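Local coordinates for protein exoenzyme S (Pseudomonas aeruginosa, PDB 6GN8) that is a bacterial toxin that probably transfers ADP-ribose to host proteins through the domain contained here, while another part of the full-length protein is thought to stimulate GTP hydrolysis by host GTPases, at residues 42-47 with 56-61. The protein carries 2 engineered substitutions. Numbering follows the deposited sequence.
Sequences KYLGRQ and EVMALG
Tyr43 lays its ring flat against helix 54-77 at Gly61, an example of an aromatic side chain packing on bare helical backbone, here where a type II beta turn meets a helix in the helical part of the ADP-ribosyltransferase domain. The interaction is a CH-pi contact: Gly61 CA sits 3.5 Å from the centroid of the Tyr43 ring, 5° off the ring normal. With no side chain on Gly61, the ring rests directly on the main chain, Tyr43 CE2 and CZ each 3.5 Å from Gly61 C. Lys42 CG lies over the opposite face, and the Tyr43 ring is thus held between its own neighbour and the helix. Tyr43 CB lies 4.0 Å from Met58 CA; with CG anti to the carbonyl carbon (chi1 -59°), the ring then extends over Gly61. Tyr43 also begins the turn, which ends at Arg46, with Gly45 at the positive-phi corner. On the flank, Leu44 CD2 meets Met58 SD at 3.7 Å, while Met58 also packs on Ala29, Leu32 and Val33 of helix 24-36, tying three elements together. One helical turn before Gly61, Val57 CG1, anti to the backbone N (chi1 171°), comes 3.2 Å from Tyr43 O, the same oxygen that takes the weak turn bond from Arg46 N.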
loop_
_atom_site.group_PDB
_atom_site.type_symbol
_atom_site.label_atom_id
_atom_site.label_comp_id
_atom_site.label_asym_id
_atom_site.label_seq_id
_atom_site.Cartn_x
_atom_site.Cartn_y
_atom_site.Cartn_z
ATOM N N LYS C 42 35.884 -40.797 2.431
ATOM C CA LYS C 42 35.490 -40.645 3.848
ATOM C C LYS C 42 34.043 -40.100 3.985
ATOM O O LYS C 42 33.359 -40.425 4.966
ATOM C CB LYS C 42 36.482 -39.785 4.654
ATOM C CG LYS C 42 36.522 -38.275 4.376
ATOM C CD LYS C 42 37.365 -37.553 5.458
ATOM C CE LYS C 42 36.550 -37.348 6.718
ATOM N NZ LYS C 42 37.349 -36.907 7.897
ATOM N N TYR C 43 33.563 -39.348 2.963
ATOM C CA TYR C 43 32.208 -38.788 2.977
ATOM C C TYR C 43 31.132 -39.766 2.529
ATOM O O TYR C 43 29.968 -39.427 2.666
ATOM C CB TYR C 43 32.130 -37.523 2.113
ATOM C CG TYR C 43 33.089 -36.463 2.601
ATOM C CD1 TYR C 43 32.887 -35.826 3.822
ATOM C CD2 TYR C 43 34.243 -36.163 1.891
ATOM C CE1 TYR C 43 33.799 -34.898 4.309
ATOM C CE2 TYR C 43 35.163 -35.239 2.370
ATOM C CZ TYR C 43 34.927 -34.595 3.572
ATOM O OH TYR C 43 35.824 -33.672 4.044
ATOM N N LEU C 44 31.495 -40.970 2.041
ATOM C CA LEU C 44 30.519 -41.957 1.570
ATOM C C LEU C 44 29.619 -42.483 2.699
ATOM O O LEU C 44 30.116 -42.978 3.719
ATOM C CB LEU C 44 31.198 -43.126 0.853
ATOM C CG LEU C 44 31.750 -42.839 -0.534
ATOM C CD1 LEU C 44 32.645 -43.952 -0.983
ATOM C CD2 LEU C 44 30.638 -42.638 -1.538
ATOM N N GLY C 45 28.309 -42.319 2.498
ATOM C CA GLY C 45 27.260 -42.758 3.414
ATOM C C GLY C 45 26.924 -41.828 4.563
ATOM O O GLY C 45 26.110 -42.193 5.419
ATOM N N ARG C 46 27.505 -40.605 4.579
ATOM C CA ARG C 46 27.311 -39.632 5.666
ATOM C C ARG C 46 25.886 -38.993 5.675
ATOM O O ARG C 46 25.493 -38.355 6.673
ATOM C CB ARG C 46 28.419 -38.569 5.680
ATOM C CG ARG C 46 29.597 -39.028 6.544
ATOM C CD ARG C 46 30.683 -37.989 6.714
ATOM N NE ARG C 46 31.919 -38.574 7.253
ATOM C CZ ARG C 46 32.921 -37.888 7.810
ATOM N NH1 ARG C 46 33.985 -38.523 8.286
ATOM N NH2 ARG C 46 32.849 -36.564 7.926
ATOM N N GLN C 47 25.096 -39.216 4.628
ATOM C CA GLN C 47 23.716 -38.742 4.650
ATOM C C GLN C 47 22.798 -39.927 4.308
ATOM O O GLN C 47 22.402 -40.051 3.141
ATOM C CB GLN C 47 23.507 -37.542 3.713
ATOM C CG GLN C 47 23.242 -36.250 4.465
ATOM C CD GLN C 47 22.927 -35.088 3.555
ATOM O OE1 GLN C 47 22.394 -35.240 2.442
ATOM N NE2 GLN C 47 23.238 -33.888 4.028
ATOM N N GLU C 56 27.502 -36.624 -5.273
ATOM C CA GLU C 56 27.076 -35.346 -4.698
ATOM C C GLU C 56 27.522 -35.211 -3.246
ATOM O O GLU C 56 28.030 -34.162 -2.863
ATOM C CB GLU C 56 25.548 -35.202 -4.820
ATOM C CG GLU C 56 25.115 -34.968 -6.249
ATOM C CD GLU C 56 23.738 -35.459 -6.641
ATOM O OE1 GLU C 56 22.839 -35.538 -5.772
ATOM O OE2 GLU C 56 23.567 -35.775 -7.838
ATOM N N VAL C 57 27.326 -36.270 -2.441
ATOM C CA VAL C 57 27.700 -36.323 -1.021
ATOM C C VAL C 57 29.232 -36.160 -0.906
ATOM O O VAL C 57 29.680 -35.357 -0.100
ATOM C CB VAL C 57 27.153 -37.614 -0.339
ATOM C CG1 VAL C 57 27.703 -37.793 1.076
ATOM C CG2 VAL C 57 25.626 -37.607 -0.314
ATOM N N MET C 58 30.021 -36.855 -1.748
ATOM C CA MET C 58 31.485 -36.699 -1.739
ATOM C C MET C 58 31.899 -35.288 -2.210
ATOM O O MET C 58 32.770 -34.686 -1.584
ATOM C CB MET C 58 32.177 -37.755 -2.625
ATOM C CG MET C 58 32.004 -39.203 -2.153
ATOM S SD MET C 58 33.037 -40.327 -3.137
ATOM C CE MET C 58 32.239 -40.229 -4.729
ATOM N N ALA C 59 31.279 -34.754 -3.288
ATOM C CA ALA C 59 31.615 -33.411 -3.783
ATOM C C ALA C 59 31.314 -32.306 -2.737
ATOM O O ALA C 59 32.146 -31.406 -2.533
ATOM C CB ALA C 59 30.882 -33.116 -5.078
ATOM N N LEU C 60 30.122 -32.388 -2.072
ATOM C CA LEU C 60 29.703 -31.445 -1.031
ATOM C C LEU C 60 30.659 -31.537 0.164
ATOM O O LEU C 60 31.019 -30.506 0.719
ATOM C CB LEU C 60 28.235 -31.702 -0.601
ATOM C CG LEU C 60 27.124 -31.313 -1.614
ATOM C CD1 LEU C 60 25.842 -32.089 -1.338
ATOM C CD2 LEU C 60 26.813 -29.825 -1.579
ATOM N N GLY C 61 31.110 -32.752 0.500
ATOM C CA GLY C 61 32.060 -32.990 1.587
ATOM C C GLY C 61 33.442 -32.426 1.325
ATOM O O GLY C 61 34.019 -31.735 2.171
#